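Local coordinates for conserved Hypothetical Protein TT1486 (Thermus thermophilus, PDB 2CU5) that is of unknown function but belongs to the UPF0047 (YjbQ) family and may act as a secondary thiamine-phosphate synthase, at residues H40-G44 with F116-R122; M1-V5 with V124-L128; L63-R69 with H82-K86; G32-V38 with V92-A98. One frame throughout, in Å; residues are numbered along the deposited sequence.

Contacts 2 and 4 lie in one antiparallel sheet, where strand 120-128 runs between 5-11 and 32-37; their centres are about 10 Å apart, and W125 and R127 of contact 2 pair with F37 and Y35 of contact 4 through the backbone. Contact 1 uses the beginning of the same strand 120-128, about 19 Å from contact 2 between centres, and joins it to the entry of strand 43-48 in the second sheet. Contact 3 packs two helix ends, with its centre about 13 Å from that of contact 1, where F116 touches K86 and T41 and T42 touch H84. It stays clear of contact 4, with nearest atoms about 8 Å apart. All four contacts touch the second subunit of the trimer.

Contact 1 of 4, residues H40-G44 with F116-R122; sequences HTTCG and FDGPRVR
R122 reaches across to H40, T42 and C43, tying the start of strand 120-128, in the five-stranded antiparallel sheet, to the loop that leads into strand 43-48 of the three-stranded sheet. Its CB lies beside the H40 ring, near NE2 and CD2. The chain bends at chi2 (-68°), which brings CD over one face of that imidazole in a CH-pi contact, 3.9 Å from the ring centroid. NE comes next, with C43 SG 3.6 Å away and placed over one face of the guanidinium; the opposite face carries R120 CD over its centre. NE also forms a salt bridge with E115. At the tip the two terminal nitrogens part. NH1 gives a nearly straight hydrogen bond (165°) to T42 OG1 at 2.8 Å, with the hydroxyl almost in the guanidinium plane, while NH2 sits against H40 CG and donates to a water at 3.1 Å. That water also takes the N-H of T41 and bonds T42 OG1, so the T42 hydroxyl is gripped from both the arginine and the solvent molecule. The imidazole is held by its other end as well, through a hydrogen bond between H40 NE2 and the backbone N of E123. R120, extended from CG to NE, passes over the guanidinium face of R122 turned away from C43 SG and grips D117 side-on: NE bonds D117 O, and NH1 forms a salt bridge with D117 OD2, met from above the carboxylate plane. Farther along, the F116 ring leans on C43 and G44, and F116 N makes a weak hydrogen bond to T42 O, 3.5 Å long.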
# COMPACT_ATOMS: atom_id res chain seq x y z
N HIS A 40 -12.56 4.94 5.25
CA HIS A 40 -13.29 5.31 4.04
C HIS A 40 -12.85 4.48 2.84
O HIS A 40 -11.78 3.87 2.86
CB HIS A 40 -13.04 6.80 3.76
CG HIS A 40 -13.38 7.69 4.91
ND1 HIS A 40 -14.66 7.85 5.38
CD2 HIS A 40 -12.59 8.47 5.69
CE1 HIS A 40 -14.65 8.69 6.40
NE2 HIS A 40 -13.41 9.08 6.61
N THR A 41 -13.66 4.48 1.79
CA THR A 41 -13.34 3.70 0.60
C THR A 41 -13.13 4.55 -0.65
O THR A 41 -12.85 4.00 -1.73
CB THR A 41 -14.46 2.68 0.29
OG1 THR A 41 -15.68 3.38 0.05
CG2 THR A 41 -14.65 1.73 1.47
N THR A 42 -13.27 5.86 -0.53
CA THR A 42 -13.09 6.75 -1.68
C THR A 42 -12.04 7.85 -1.48
O THR A 42 -12.09 8.90 -2.11
CB THR A 42 -14.43 7.37 -2.12
OG1 THR A 42 -15.09 7.98 -1.00
CG2 THR A 42 -15.34 6.29 -2.70
N CYS A 43 -11.10 7.59 -0.57
CA CYS A 43 -9.99 8.50 -0.31
C CYS A 43 -8.85 7.61 0.19
O CYS A 43 -9.06 6.43 0.46
CB CYS A 43 -10.35 9.57 0.72
SG CYS A 43 -10.62 8.99 2.41
N GLY A 44 -7.64 8.15 0.27
CA GLY A 44 -6.53 7.35 0.74
C GLY A 44 -5.50 8.12 1.54
O GLY A 44 -5.66 9.31 1.78
N PHE A 116 -10.38 11.71 -3.28
CA PHE A 116 -10.76 11.46 -4.67
C PHE A 116 -12.26 11.64 -4.90
O PHE A 116 -12.73 11.58 -6.04
CB PHE A 116 -10.36 10.04 -5.08
CG PHE A 116 -8.92 9.71 -4.80
CD1 PHE A 116 -7.90 10.44 -5.40
CD2 PHE A 116 -8.58 8.65 -3.96
CE1 PHE A 116 -6.56 10.14 -5.16
CE2 PHE A 116 -7.25 8.34 -3.71
CZ PHE A 116 -6.24 9.08 -4.31
N ASP A 117 -13.03 11.87 -3.83
CA ASP A 117 -14.47 12.06 -3.99
C ASP A 117 -15.07 13.01 -2.95
O ASP A 117 -15.98 12.64 -2.21
CB ASP A 117 -15.18 10.70 -3.93
CG ASP A 117 -16.66 10.80 -4.25
OD1 ASP A 117 -17.03 11.61 -5.12
OD2 ASP A 117 -17.46 10.07 -3.63
N GLY A 118 -14.56 14.24 -2.92
CA GLY A 118 -15.06 15.22 -1.98
C GLY A 118 -15.99 16.22 -2.65
O GLY A 118 -16.53 15.93 -3.71
N PRO A 119 -16.20 17.40 -2.04
CA PRO A 119 -15.60 17.80 -0.77
C PRO A 119 -16.32 17.12 0.39
O PRO A 119 -17.53 16.92 0.34
CB PRO A 119 -15.80 19.31 -0.77
CG PRO A 119 -17.14 19.45 -1.43
CD PRO A 119 -17.03 18.49 -2.60
N ARG A 120 -15.56 16.75 1.42
CA ARG A 120 -16.14 16.10 2.59
C ARG A 120 -15.35 16.49 3.82
O ARG A 120 -14.48 17.35 3.77
CB ARG A 120 -16.06 14.58 2.46
CG ARG A 120 -16.60 13.97 1.19
CD ARG A 120 -16.83 12.49 1.41
NE ARG A 120 -17.28 11.79 0.22
CZ ARG A 120 -17.95 10.64 0.26
NH1 ARG A 120 -18.32 10.05 -0.87
NH2 ARG A 120 -18.25 10.10 1.43
N VAL A 121 -15.70 15.86 4.93
CA VAL A 121 -14.98 16.03 6.18
C VAL A 121 -14.70 14.58 6.52
O VAL A 121 -15.57 13.85 7.00
CB VAL A 121 -15.82 16.68 7.30
CG1 VAL A 121 -15.01 16.70 8.59
CG2 VAL A 121 -16.17 18.11 6.92
N ARG A 122 -13.48 14.16 6.21
CA ARG A 122 -13.05 12.79 6.43
C ARG A 122 -12.52 12.56 7.83
O ARG A 122 -12.17 13.51 8.53
CB ARG A 122 -11.93 12.44 5.44
CG ARG A 122 -12.32 12.57 3.99
CD ARG A 122 -13.34 11.51 3.62
NE ARG A 122 -13.38 11.30 2.18
CZ ARG A 122 -14.07 10.34 1.58
NH1 ARG A 122 -14.03 10.23 0.26
NH2 ARG A 122 -14.80 9.49 2.30
O HOH W 1 -15.85 6.65 1.47

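Contact 2 of 4, residues M1-V5 with V124-L128; sequences MEGVV and VWVRL
This is a strand pairing in the five-stranded antiparallel sheet, where the N-terminal residues M1-V5 run into strand 5-11, outermost within the chain, and lie against V124-L128 of strand 120-128. V5 and V126 form an antiparallel hydrogen-bonded pair: V5 N bonds V126 O at 2.9 Å, and V126 N returns to V5 O at 2.8 Å. Their side chains share one face of the sheet, CB to CB 4.2 Å. W125 faces the other way, and M1 folds back over it. The thioether bends at chi3 (-81°), which sets the methyl CE over the five-membered ring, 3.6 Å from its centroid and 11° off the normal, with SD 4.4 Å from the same centroid. V4 CG1 meets W125 CB at 3.8 Å, and the indole N-H is taken by the carboxylate of E123. At the far end G3 O rests 3.4 Å from R127 CD; a water lies between G3 O and L128 N, suspiciously close to the former. R104 of the second subunit packs on both M1 and W125. The methionine over the indole is a Met-aromatic contact, here placed beside the first rung of an antiparallel strand pair.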
# COMPACT_ATOMS: atom_id res chain seq x y z
N MET A 1 -13.26 7.16 20.80
CA MET A 1 -12.64 5.81 20.96
C MET A 1 -11.53 5.87 22.00
O MET A 1 -10.86 6.90 22.14
CB MET A 1 -12.05 5.34 19.63
CG MET A 1 -13.00 5.42 18.45
SD MET A 1 -12.19 4.92 16.91
CE MET A 1 -11.33 6.45 16.48
N GLU A 2 -11.34 4.77 22.72
CA GLU A 2 -10.29 4.70 23.73
C GLU A 2 -8.96 4.31 23.09
O GLU A 2 -8.89 3.33 22.35
CB GLU A 2 -10.66 3.67 24.81
CG GLU A 2 -9.45 3.18 25.62
CD GLU A 2 -9.83 2.29 26.79
OE1 GLU A 2 -10.64 1.35 26.61
OE2 GLU A 2 -9.29 2.51 27.90
N GLY A 3 -7.92 5.09 23.37
CA GLY A 3 -6.61 4.80 22.83
C GLY A 3 -6.42 5.14 21.36
O GLY A 3 -5.36 4.91 20.79
N VAL A 4 -7.46 5.70 20.75
CA VAL A 4 -7.38 6.08 19.34
C VAL A 4 -7.93 7.48 19.15
O VAL A 4 -9.07 7.76 19.54
CB VAL A 4 -8.18 5.11 18.45
CG1 VAL A 4 -8.02 5.51 16.99
CG2 VAL A 4 -7.71 3.69 18.67
N VAL A 5 -7.12 8.35 18.56
CA VAL A 5 -7.53 9.73 18.32
C VAL A 5 -8.23 9.84 16.98
O VAL A 5 -7.77 9.28 15.99
CB VAL A 5 -6.33 10.68 18.33
CG1 VAL A 5 -6.79 12.11 18.06
CG2 VAL A 5 -5.61 10.60 19.67
N VAL A 124 -9.65 10.49 10.19
CA VAL A 124 -8.34 9.87 10.14
C VAL A 124 -8.08 9.43 11.57
O VAL A 124 -8.07 10.25 12.49
CB VAL A 124 -7.25 10.87 9.70
CG1 VAL A 124 -5.89 10.19 9.79
CG2 VAL A 124 -7.50 11.33 8.26
N TRP A 125 -7.89 8.13 11.76
CA TRP A 125 -7.63 7.60 13.10
C TRP A 125 -6.14 7.53 13.36
O TRP A 125 -5.36 7.17 12.48
CB TRP A 125 -8.25 6.22 13.25
CG TRP A 125 -9.74 6.20 13.05
CD1 TRP A 125 -10.58 7.28 13.07
CD2 TRP A 125 -10.56 5.05 12.82
NE1 TRP A 125 -11.88 6.86 12.87
CE2 TRP A 125 -11.89 5.50 12.72
CE3 TRP A 125 -10.29 3.68 12.70
CZ2 TRP A 125 -12.96 4.62 12.50
CZ3 TRP A 125 -11.36 2.81 12.48
CH2 TRP A 125 -12.68 3.29 12.38
N VAL A 126 -5.74 7.89 14.58
CA VAL A 126 -4.33 7.89 14.94
C VAL A 126 -4.13 7.01 16.17
O VAL A 126 -4.78 7.21 17.20
CB VAL A 126 -3.84 9.31 15.27
CG1 VAL A 126 -2.34 9.30 15.51
CG2 VAL A 126 -4.20 10.26 14.13
N ARG A 127 -3.23 6.04 16.05
CA ARG A 127 -2.92 5.13 17.13
C ARG A 127 -1.42 5.10 17.38
O ARG A 127 -0.63 4.90 16.45
CB ARG A 127 -3.40 3.72 16.77
CG ARG A 127 -2.87 2.62 17.67
CD ARG A 127 -3.42 2.70 19.07
NE ARG A 127 -3.67 1.36 19.59
CZ ARG A 127 -2.71 0.48 19.89
NH1 ARG A 127 -1.44 0.80 19.75
NH2 ARG A 127 -3.05 -0.73 20.32
N LEU A 128 -1.03 5.30 18.63
CA LEU A 128 0.38 5.28 18.99
C LEU A 128 0.74 3.86 19.43
O LEU A 128 0.02 3.25 20.22
CB LEU A 128 0.66 6.25 20.15
CG LEU A 128 0.02 7.64 20.06
CD1 LEU A 128 0.32 8.43 21.32
CD2 LEU A 128 0.55 8.37 18.84
O HOH W 2 -3.05 5.83 20.83

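Contact 3 of 4, residues L63-R69 with H82-K86; sequences LAELAPR and HAHLK
Helix 53-66 ends at L66, and A67, the first residue to leave helical angles, brings its CA within 5.0 Å of that of H82 near the start of helix 81-90. A67 N still bonds L63 O at 2.7 Å, closing the last turn before the chain goes on through P68 to R69. The A67 methyl points at the second helix and fits between K86 CG and L85 CD2, with H82 O also close by. K86 lies extended beyond CG across the end of the first helix: CE rests 3.5 Å from both L63 O and A67 O, and K86 NZ donates to a water 2.7 Å away, which in turn donates to A67 O at 2.8 Å. This is a helix-helix packing in which the C-terminal end of one helix abuts the first turns of the next, and R62 of the second subunit packs on H82 and L85 and bonds P68 O. H82 turns its ring between the two segments, with CG between the backbone N and the carbonyl carbon (chi1 70°). A83 CB lies over the centre of one face; R69 CG covers the opposite face, 3.7 Å from the ring centroid in a CH-pi contact. The guanidinium of R69 is inclined 52° to the imidazole, and its NH1 approaches H82 NE2 at an angle too poor for a hydrogen bond. A second water lies between the two backbones, accepting from H82 N and lying within hydrogen-bonding distance of R69 O.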
# COMPACT_ATOMS: atom_id res chain seq x y z
N LEU A 63 -3.46 9.93 -12.09
CA LEU A 63 -4.40 8.99 -11.48
C LEU A 63 -5.75 9.04 -12.19
O LEU A 63 -6.47 8.04 -12.25
CB LEU A 63 -4.58 9.31 -9.99
CG LEU A 63 -3.47 8.84 -9.06
CD1 LEU A 63 -3.71 9.41 -7.67
CD2 LEU A 63 -3.42 7.32 -9.02
N ALA A 64 -6.10 10.21 -12.70
CA ALA A 64 -7.37 10.37 -13.40
C ALA A 64 -7.33 9.59 -14.72
O ALA A 64 -8.34 9.07 -15.19
CB ALA A 64 -7.66 11.85 -13.66
N GLU A 65 -6.14 9.52 -15.32
CA GLU A 65 -5.97 8.80 -16.58
C GLU A 65 -6.03 7.30 -16.31
O GLU A 65 -6.54 6.53 -17.12
CB GLU A 65 -4.64 9.20 -17.24
CG GLU A 65 -4.51 10.71 -17.47
CD GLU A 65 -3.24 11.11 -18.19
OE1 GLU A 65 -2.16 10.61 -17.82
OE2 GLU A 65 -3.31 11.94 -19.12
N LEU A 66 -5.52 6.88 -15.15
CA LEU A 66 -5.54 5.47 -14.79
C LEU A 66 -6.93 5.07 -14.31
O LEU A 66 -7.37 3.94 -14.52
CB LEU A 66 -4.51 5.19 -13.70
CG LEU A 66 -3.04 5.41 -14.09
CD1 LEU A 66 -2.15 5.06 -12.92
CD2 LEU A 66 -2.70 4.56 -15.30
N ALA A 67 -7.62 6.00 -13.66
CA ALA A 67 -8.96 5.75 -13.14
C ALA A 67 -9.92 6.85 -13.55
O ALA A 67 -10.28 7.71 -12.75
CB ALA A 67 -8.90 5.64 -11.61
N PRO A 68 -10.34 6.86 -14.82
CA PRO A 68 -11.27 7.89 -15.29
C PRO A 68 -12.64 7.79 -14.62
O PRO A 68 -13.11 6.69 -14.33
CB PRO A 68 -11.34 7.66 -16.79
CG PRO A 68 -11.12 6.17 -16.90
CD PRO A 68 -10.00 5.93 -15.92
N ARG A 69 -13.27 8.93 -14.40
CA ARG A 69 -14.59 8.97 -13.77
C ARG A 69 -15.60 8.31 -14.71
O ARG A 69 -16.44 7.51 -14.29
CB ARG A 69 -15.00 10.42 -13.52
CG ARG A 69 -14.05 11.21 -12.64
CD ARG A 69 -14.33 12.71 -12.71
NE ARG A 69 -13.45 13.49 -11.85
CZ ARG A 69 -13.60 13.61 -10.54
NH1 ARG A 69 -14.60 13.00 -9.92
NH2 ARG A 69 -12.74 14.34 -9.83
N HIS A 82 -14.28 5.16 -9.85
CA HIS A 82 -12.96 5.72 -10.11
C HIS A 82 -12.25 6.06 -8.80
O HIS A 82 -11.04 5.88 -8.68
CB HIS A 82 -13.06 6.99 -10.96
CG HIS A 82 -13.65 8.15 -10.23
ND1 HIS A 82 -14.96 8.18 -9.80
CD2 HIS A 82 -13.10 9.32 -9.82
CE1 HIS A 82 -15.19 9.31 -9.16
NE2 HIS A 82 -14.08 10.02 -9.16
N ALA A 83 -13.02 6.56 -7.83
CA ALA A 83 -12.47 6.93 -6.53
C ALA A 83 -12.18 5.70 -5.68
O ALA A 83 -11.26 5.69 -4.87
CB ALA A 83 -13.44 7.85 -5.80
N HIS A 84 -12.99 4.65 -5.87
CA HIS A 84 -12.78 3.42 -5.13
C HIS A 84 -11.45 2.84 -5.59
O HIS A 84 -10.65 2.36 -4.78
CB HIS A 84 -13.92 2.43 -5.39
CG HIS A 84 -15.14 2.69 -4.57
ND1 HIS A 84 -15.30 2.19 -3.29
CD2 HIS A 84 -16.25 3.41 -4.83
CE1 HIS A 84 -16.46 2.60 -2.80
NE2 HIS A 84 -17.05 3.34 -3.72
N LEU A 85 -11.20 2.89 -6.89
CA LEU A 85 -9.96 2.37 -7.43
C LEU A 85 -8.75 3.19 -6.98
O LEU A 85 -7.73 2.62 -6.58
CB LEU A 85 -10.00 2.33 -8.97
CG LEU A 85 -8.71 1.80 -9.61
CD1 LEU A 85 -8.41 0.39 -9.12
CD2 LEU A 85 -8.86 1.81 -11.13
N LYS A 86 -8.85 4.51 -7.03
CA LYS A 86 -7.73 5.34 -6.61
C LYS A 86 -7.39 5.06 -5.14
O LYS A 86 -6.22 5.07 -4.76
CB LYS A 86 -8.06 6.82 -6.80
CG LYS A 86 -8.22 7.21 -8.25
CD LYS A 86 -8.65 8.65 -8.38
CE LYS A 86 -8.87 9.02 -9.85
NZ LYS A 86 -9.43 10.39 -9.92
O HOH W 3 -10.55 10.49 -12.36
O HOH W 4 -16.38 6.28 -11.66

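Contact 4 of 4, residues G32-V38 with V92-A98; sequences GLVYLFV and VHLLLLA
L36 and L94 exchange two backbone hydrogen bonds, L36 N to L94 O at 2.9 Å and L94 N to L36 O at 3.0 Å, in the middle of a ladder that satisfies every second residue of each strand. V34 and L96 form the next such pair, with V34 N to L96 O short at 2.6 Å, and G32 and A98 form the pair at the end. Beyond L36, V38 N donates to V92 O at 3.1 Å. The strands are interior antiparallel neighbours of the five-stranded sheet, 32-37 at its centre. Several of the residues between are paired outside the two segments: the backbones of L33, Y35 and F37 pair with L129, R127 and W125, and L97 with R104. The Y35 hydroxyl bonds L95 O of the second subunit, while L95 O of this chain receives the Y35 hydroxyl of the third, so the bond recurs around the trimer. H93 CD2 lies at the edge of the Y35 ring, 3.9 Å from CE1. On that same face L33 and L97 lie side by side, CD2 to CD2 a tight 3.3 Å. The other face is apolar, with L36 CD1 against L96 CD1 and V34 CG2 3.6 Å from A98 CB.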
# COMPACT_ATOMS: atom_id res chain seq x y z
N GLY A 32 7.92 6.84 18.97
CA GLY A 32 7.67 5.46 18.57
C GLY A 32 6.85 5.44 17.30
O GLY A 32 6.62 6.49 16.69
N LEU A 33 6.40 4.26 16.88
CA LEU A 33 5.61 4.16 15.67
C LEU A 33 4.22 4.75 15.86
O LEU A 33 3.67 4.77 16.96
CB LEU A 33 5.51 2.69 15.23
CG LEU A 33 6.83 2.14 14.66
CD1 LEU A 33 6.77 0.63 14.52
CD2 LEU A 33 7.09 2.80 13.32
N VAL A 34 3.65 5.25 14.76
CA VAL A 34 2.33 5.85 14.74
C VAL A 34 1.51 5.21 13.63
O VAL A 34 1.97 5.12 12.49
CB VAL A 34 2.41 7.37 14.47
CG1 VAL A 34 1.02 7.96 14.37
CG2 VAL A 34 3.21 8.06 15.58
N TYR A 35 0.31 4.75 13.96
CA TYR A 35 -0.57 4.12 12.99
C TYR A 35 -1.64 5.12 12.54
O TYR A 35 -2.22 5.83 13.36
CB TYR A 35 -1.24 2.89 13.61
CG TYR A 35 -2.33 2.26 12.77
CD1 TYR A 35 -2.02 1.54 11.62
CD2 TYR A 35 -3.67 2.39 13.14
CE1 TYR A 35 -3.04 0.96 10.84
CE2 TYR A 35 -4.68 1.81 12.37
CZ TYR A 35 -4.36 1.10 11.22
OH TYR A 35 -5.37 0.54 10.48
N LEU A 36 -1.88 5.19 11.23
CA LEU A 36 -2.88 6.08 10.65
C LEU A 36 -3.82 5.26 9.77
O LEU A 36 -3.38 4.37 9.04
CB LEU A 36 -2.23 7.16 9.80
CG LEU A 36 -1.23 8.12 10.46
CD1 LEU A 36 -0.75 9.11 9.42
CD2 LEU A 36 -1.90 8.86 11.63
N PHE A 37 -5.11 5.58 9.83
CA PHE A 37 -6.11 4.86 9.06
C PHE A 37 -7.30 5.74 8.66
O PHE A 37 -7.74 6.57 9.45
CB PHE A 37 -6.61 3.67 9.90
CG PHE A 37 -7.64 2.80 9.22
CD1 PHE A 37 -7.28 1.92 8.20
CD2 PHE A 37 -8.97 2.82 9.64
CE1 PHE A 37 -8.22 1.09 7.60
CE2 PHE A 37 -9.93 1.99 9.05
CZ PHE A 37 -9.55 1.11 8.03
N VAL A 38 -7.79 5.58 7.44
CA VAL A 38 -8.98 6.31 7.02
C VAL A 38 -10.06 5.24 6.88
O VAL A 38 -9.92 4.28 6.12
CB VAL A 38 -8.82 7.08 5.67
CG1 VAL A 38 -8.03 8.35 5.88
CG2 VAL A 38 -8.14 6.20 4.63
N VAL A 92 -5.13 2.75 2.39
CA VAL A 92 -5.87 3.47 3.42
C VAL A 92 -5.23 3.49 4.81
O VAL A 92 -5.89 3.83 5.79
CB VAL A 92 -7.31 2.91 3.55
CG1 VAL A 92 -8.06 3.10 2.24
CG2 VAL A 92 -7.27 1.44 3.95
N HIS A 93 -3.96 3.11 4.90
CA HIS A 93 -3.29 3.15 6.19
C HIS A 93 -1.81 3.43 6.02
O HIS A 93 -1.23 3.22 4.95
CB HIS A 93 -3.50 1.84 6.97
CG HIS A 93 -2.48 0.78 6.68
ND1 HIS A 93 -2.54 -0.04 5.57
CD2 HIS A 93 -1.37 0.41 7.36
CE1 HIS A 93 -1.52 -0.87 5.59
NE2 HIS A 93 -0.79 -0.62 6.66
N LEU A 94 -1.20 3.95 7.09
CA LEU A 94 0.21 4.27 7.10
C LEU A 94 0.76 3.90 8.46
O LEU A 94 0.01 3.82 9.43
CB LEU A 94 0.43 5.77 6.87
CG LEU A 94 0.13 6.34 5.49
CD1 LEU A 94 0.30 7.85 5.51
CD2 LEU A 94 1.06 5.69 4.47
N LEU A 95 2.06 3.68 8.53
CA LEU A 95 2.73 3.37 9.78
C LEU A 95 4.00 4.20 9.69
O LEU A 95 4.82 4.00 8.79
CB LEU A 95 3.06 1.88 9.85
CG LEU A 95 3.67 1.41 11.17
CD1 LEU A 95 2.71 1.73 12.31
CD2 LEU A 95 3.97 -0.08 11.10
N LEU A 96 4.14 5.15 10.60
CA LEU A 96 5.28 6.06 10.58
C LEU A 96 5.98 6.21 11.92
O LEU A 96 5.39 5.97 12.97
CB LEU A 96 4.81 7.44 10.11
CG LEU A 96 4.07 7.48 8.77
CD1 LEU A 96 3.20 8.73 8.68
CD2 LEU A 96 5.10 7.44 7.63
N LEU A 97 7.25 6.61 11.86
CA LEU A 97 8.07 6.82 13.05
C LEU A 97 7.88 8.24 13.57
O LEU A 97 7.77 9.19 12.78
CB LEU A 97 9.55 6.64 12.71
CG LEU A 97 10.02 5.27 12.25
CD1 LEU A 97 11.41 5.38 11.63
CD2 LEU A 97 10.03 4.33 13.43
N ALA A 98 7.85 8.39 14.88
CA ALA A 98 7.70 9.70 15.50
C ALA A 98 8.73 9.83 16.61
O ALA A 98 9.08 8.85 17.27
CB ALA A 98 6.29 9.87 16.07